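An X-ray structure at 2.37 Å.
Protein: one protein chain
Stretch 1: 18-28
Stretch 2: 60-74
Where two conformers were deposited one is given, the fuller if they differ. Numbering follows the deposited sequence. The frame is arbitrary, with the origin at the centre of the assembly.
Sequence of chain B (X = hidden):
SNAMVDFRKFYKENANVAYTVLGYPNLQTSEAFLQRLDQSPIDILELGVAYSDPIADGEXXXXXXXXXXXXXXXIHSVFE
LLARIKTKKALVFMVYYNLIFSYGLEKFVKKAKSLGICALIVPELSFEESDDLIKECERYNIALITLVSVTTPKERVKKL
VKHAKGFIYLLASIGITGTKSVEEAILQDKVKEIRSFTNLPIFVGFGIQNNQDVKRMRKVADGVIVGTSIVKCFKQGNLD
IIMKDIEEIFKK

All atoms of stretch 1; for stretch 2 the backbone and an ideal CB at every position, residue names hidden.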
# COMPACT_ATOMS: atom_id res chain seq x y z
N ALA B 18 -4.85 6.68 16.10
CA ALA B 18 -5.10 7.32 14.85
C ALA B 18 -3.86 7.35 14.01
O ALA B 18 -2.72 7.35 14.51
CB ALA B 18 -5.64 8.76 15.09
N TYR B 19 -4.08 7.44 12.72
CA TYR B 19 -2.99 7.56 11.80
C TYR B 19 -3.15 8.86 11.04
O TYR B 19 -4.28 9.26 10.70
CB TYR B 19 -3.02 6.31 10.89
CG TYR B 19 -2.19 6.39 9.64
CD1 TYR B 19 -0.94 5.80 9.59
CD2 TYR B 19 -2.68 7.00 8.49
CE1 TYR B 19 -0.15 5.88 8.46
CE2 TYR B 19 -1.91 7.07 7.34
CZ TYR B 19 -0.63 6.51 7.33
OH TYR B 19 0.17 6.55 6.20
N THR B 20 -2.03 9.53 10.76
CA THR B 20 -1.99 10.68 9.85
C THR B 20 -0.73 10.60 9.00
O THR B 20 0.25 9.94 9.36
CB THR B 20 -2.00 12.09 10.60
OG1 THR B 20 -2.16 13.17 9.65
CG2 THR B 20 -0.69 12.35 11.35
N VAL B 21 -0.77 11.29 7.88
CA VAL B 21 0.39 11.42 7.02
C VAL B 21 1.06 12.77 7.33
O VAL B 21 0.47 13.82 7.13
CB VAL B 21 -0.02 11.38 5.52
CG1 VAL B 21 1.23 11.16 4.64
CG2 VAL B 21 -1.02 10.27 5.27
N LEU B 22 2.28 12.72 7.82
CA LEU B 22 3.05 13.91 8.11
C LEU B 22 3.29 14.66 6.82
O LEU B 22 3.63 14.06 5.82
CB LEU B 22 4.36 13.49 8.75
CG LEU B 22 4.12 13.06 10.20
CD1 LEU B 22 5.43 12.76 10.86
CD2 LEU B 22 3.41 14.17 11.00
N GLY B 23 3.06 15.97 6.85
CA GLY B 23 3.30 16.81 5.66
C GLY B 23 2.06 17.04 4.79
O GLY B 23 2.15 17.64 3.74
N TYR B 24 0.91 16.57 5.25
CA TYR B 24 -0.31 16.69 4.52
C TYR B 24 -1.37 17.52 5.28
O TYR B 24 -1.77 17.12 6.38
CB TYR B 24 -0.88 15.29 4.23
CG TYR B 24 -2.23 15.36 3.56
CD1 TYR B 24 -2.36 15.93 2.30
CD2 TYR B 24 -3.39 14.90 4.20
CE1 TYR B 24 -3.62 16.02 1.66
CE2 TYR B 24 -4.65 15.00 3.57
CZ TYR B 24 -4.74 15.54 2.31
OH TYR B 24 -5.97 15.65 1.68
N PRO B 25 -1.85 18.64 4.70
CA PRO B 25 -1.58 19.17 3.38
C PRO B 25 -0.28 19.97 3.31
O PRO B 25 0.11 20.41 2.21
CB PRO B 25 -2.78 20.08 3.09
CG PRO B 25 -3.51 20.23 4.42
CD PRO B 25 -2.69 19.57 5.47
N ASN B 26 0.33 20.18 4.48
CA ASN B 26 1.67 20.73 4.60
C ASN B 26 2.25 20.44 5.99
O ASN B 26 1.54 19.98 6.88
CB ASN B 26 1.78 22.21 4.17
CG ASN B 26 0.79 23.14 4.88
OD1 ASN B 26 0.52 22.97 6.06
ND2 ASN B 26 0.27 24.14 4.16
N LEU B 27 3.55 20.67 6.14
CA LEU B 27 4.25 20.31 7.34
C LEU B 27 3.79 21.16 8.50
O LEU B 27 3.64 20.68 9.62
CB LEU B 27 5.76 20.49 7.12
CG LEU B 27 6.65 19.71 8.10
CD1 LEU B 27 6.25 18.20 8.21
CD2 LEU B 27 8.17 19.87 7.75
N GLN B 28 3.51 22.43 8.24
CA GLN B 28 3.11 23.32 9.31
C GLN B 28 1.79 22.87 9.95
O GLN B 28 1.58 23.07 11.15
CB GLN B 28 3.05 24.76 8.84
CG GLN B 28 2.57 25.74 9.92
CD GLN B 28 3.38 25.68 11.22
OE1 GLN B 28 4.61 25.62 11.20
NE2 GLN B 28 2.69 25.71 12.36
N UNK B 60 -7.02 8.13 -0.87
CA UNK B 60 -6.83 9.14 0.18
C UNK B 60 -5.39 9.25 0.64
O UNK B 60 -4.78 10.35 0.54
CB UNK B 60 -7.72 8.82 1.38
N UNK B 61 -4.85 8.12 1.15
CA UNK B 61 -3.52 8.12 1.75
C UNK B 61 -2.39 8.44 0.75
O UNK B 61 -1.37 9.08 1.12
CB UNK B 61 -3.26 6.76 2.39
N UNK B 62 -2.60 8.08 -0.52
CA UNK B 62 -1.53 8.23 -1.51
C UNK B 62 -1.39 9.68 -1.94
O UNK B 62 -0.32 10.33 -1.83
CB UNK B 62 -1.80 7.35 -2.73
N UNK B 63 -2.50 10.22 -2.38
CA UNK B 63 -2.59 11.68 -2.52
C UNK B 63 -1.84 12.45 -1.42
O UNK B 63 -0.98 13.32 -1.73
CB UNK B 63 -4.06 12.10 -2.52
N UNK B 64 -2.09 12.08 -0.15
CA UNK B 64 -1.48 12.77 1.00
C UNK B 64 0.05 12.71 0.90
O UNK B 64 0.78 13.74 1.14
CB UNK B 64 -1.95 12.15 2.32
N UNK B 65 0.51 11.51 0.52
CA UNK B 65 1.94 11.22 0.41
C UNK B 65 2.62 11.91 -0.79
O UNK B 65 3.75 12.39 -0.66
CB UNK B 65 2.14 9.71 0.31
N UNK B 66 1.92 12.02 -1.93
CA UNK B 66 2.46 12.78 -3.05
C UNK B 66 2.54 14.21 -2.63
O UNK B 66 3.55 14.91 -2.87
CB UNK B 66 1.61 12.62 -4.31
N UNK B 67 1.48 14.67 -1.97
CA UNK B 67 1.46 16.05 -1.51
C UNK B 67 2.63 16.31 -0.57
O UNK B 67 3.35 17.28 -0.76
CB UNK B 67 0.13 16.37 -0.82
N UNK B 68 2.85 15.42 0.40
CA UNK B 68 3.95 15.61 1.31
C UNK B 68 5.24 15.66 0.50
O UNK B 68 6.09 16.56 0.73
CB UNK B 68 3.99 14.50 2.36
N UNK B 69 5.38 14.70 -0.44
CA UNK B 69 6.64 14.52 -1.18
C UNK B 69 7.00 15.71 -2.04
O UNK B 69 8.14 16.19 -1.99
CB UNK B 69 6.56 13.27 -2.06
N UNK B 70 6.06 16.22 -2.82
CA UNK B 70 6.39 17.39 -3.65
C UNK B 70 6.52 18.70 -2.84
O UNK B 70 7.06 19.70 -3.32
CB UNK B 70 5.32 17.57 -4.73
N UNK B 71 5.99 18.66 -1.62
CA UNK B 71 6.01 19.74 -0.69
C UNK B 71 7.40 19.66 -0.01
O UNK B 71 7.85 20.60 0.66
CB UNK B 71 4.85 19.66 0.30
N UNK B 72 8.09 18.52 -0.20
CA UNK B 72 9.51 18.42 0.13
C UNK B 72 9.73 17.69 1.44
O UNK B 72 10.87 17.56 1.88
CB UNK B 72 10.14 19.81 0.20
N UNK B 73 8.63 17.20 2.02
CA UNK B 73 8.64 16.43 3.28
C UNK B 73 9.29 15.03 3.15
O UNK B 73 8.68 14.06 2.64
CB UNK B 73 7.20 16.27 3.78
N UNK B 74 10.53 14.95 3.66
CA UNK B 74 11.26 13.70 3.76
C UNK B 74 11.53 13.39 5.23
O UNK B 74 11.22 14.20 6.13
CB UNK B 74 12.57 13.77 2.97

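Stretch 1 offers a strand, a type II turn from Val-21 to Tyr-24 and the start of a helix; the helix against it runs at 42° to the strand. Position 60 opens this helix with its CB sideways and nothing of stretch 1 within 5.5 Å, so the contact sets almost no demand; it is Ile-60.

At 61 the CB also points sideways, about 5.1 Å from both Val-21 CG2 and Tyr-19 OH. That gap suits a mid-sized apolar chain, such as leucine, isoleucine or methionine. The residue is Ile-61, its CG2 3.7 Å from Tyr-19 OH.

Positions 62 and 63, pointing away and sideways, meet nothing and are open to many helix formers; they hold Ala-62 and Asp-63.

Position 64 is tight. Its CB points toward stretch 1, already 3.5 Å from Tyr-24 CG and 3.6 Å from Val-21 CG2, which favours a very small residue. Ala-64 fits, its methyl over one face of the Tyr-24 ring in a CH-pi contact, CB 3.8 Å from the ring centroid.

Position 65 points away, its CB 4.7 Å from Val-21 CG1; small or medium residues seem possible, and Ala-65 is found. Position 66 is out of reach and undemanding: Lys-66, whose NZ is hydrogen-bonded elsewhere in the structure.

Position 67 points toward stretch 1; its CB lies 4.0 Å from Tyr-24 CD1, farther than at 64, so a medium apolar chain such as isoleucine, leucine or methionine would suit. Ile-67 brings CD1 to 3.4 Å from Tyr-24 CE1.

At 68 the CB faces the turn's carbonyls, 3.5 Å from Leu-22 O and 3.9 Å from Gly-23 O. Small is again the rule, and Ala-68 obeys it. The closeness is mutual: an ideal CB on Gly-23 would lie 3.0 Å from Ala-68 CB.

Position 69 points away and 70 is out of reach, so many residues would do; they are Leu-69 and Asp-70.

Position 71 points toward stretch 1, its CB 4.8 Å from Gly-23 O, so a flexible, perhaps polar, chain suits. Gln-71 packs without a hydrogen bond across, NE2 3.7 Å from Asn-26 CB.

Position 72 has positive phi (102°), where a CB would jam against the preceding carbonyl: glycine, and Gly-72 forms the Schellman motif.

At 73 the CB points toward stretch 1, 4.4 Å from Gly-23 CA and 4.9 Å from Leu-27 CD1, inviting a compact apolar residue. Val-73 fits there, CG2 3.7 Å from Gly-23 CA.

Position 74, free of stretch 1, is an N-cap, suiting Asp, Asn, Ser or Thr; Asp-74 caps a backbone N just past the stretch.

Stretch 2, residues 60-74: IIADAAKIALDQGVD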
# COMPACT_ATOMS: atom_id res chain seq x y z
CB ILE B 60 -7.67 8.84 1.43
CG1 ILE B 60 -9.17 8.85 1.10
CG2 ILE B 60 -7.34 9.81 2.47
CD1 ILE B 60 -10.08 8.65 2.29
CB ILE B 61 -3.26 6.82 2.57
CG1 ILE B 61 -4.22 6.75 3.76
CG2 ILE B 61 -1.81 6.74 3.06
CD1 ILE B 61 -4.15 5.56 4.56
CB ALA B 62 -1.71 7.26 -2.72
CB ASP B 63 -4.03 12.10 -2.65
CG ASP B 63 -4.50 12.06 -4.12
OD1 ASP B 63 -4.14 12.98 -4.92
OD2 ASP B 63 -5.22 11.09 -4.47
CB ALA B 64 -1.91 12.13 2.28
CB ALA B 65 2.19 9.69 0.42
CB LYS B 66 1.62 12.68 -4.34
CG LYS B 66 1.14 11.27 -4.74
CD LYS B 66 1.04 11.25 -6.25
CE LYS B 66 0.43 9.96 -6.81
NZ LYS B 66 0.86 8.63 -6.21
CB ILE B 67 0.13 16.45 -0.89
CG1 ILE B 67 -0.96 16.45 -1.99
CG2 ILE B 67 0.24 17.85 -0.33
CD1 ILE B 67 -2.39 16.10 -1.52
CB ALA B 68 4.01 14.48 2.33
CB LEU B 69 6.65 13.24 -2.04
CG LEU B 69 6.77 11.91 -1.30
CD1 LEU B 69 6.45 10.78 -2.30
CD2 LEU B 69 8.14 11.74 -0.65
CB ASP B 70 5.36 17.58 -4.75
CG ASP B 70 4.28 18.52 -4.34
OD1 ASP B 70 4.02 19.48 -5.11
OD2 ASP B 70 3.72 18.32 -3.24
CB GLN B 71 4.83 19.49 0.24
CG GLN B 71 4.56 20.43 1.34
CD GLN B 71 3.90 21.73 0.91
OE1 GLN B 71 3.02 21.77 0.04
NE2 GLN B 71 4.31 22.80 1.54
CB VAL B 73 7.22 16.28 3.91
CG1 VAL B 73 7.30 15.62 5.26
CG2 VAL B 73 6.55 17.65 4.06
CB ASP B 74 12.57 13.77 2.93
CG ASP B 74 13.44 15.00 3.24
OD1 ASP B 74 13.14 15.76 4.22
OD2 ASP B 74 14.43 15.22 2.50
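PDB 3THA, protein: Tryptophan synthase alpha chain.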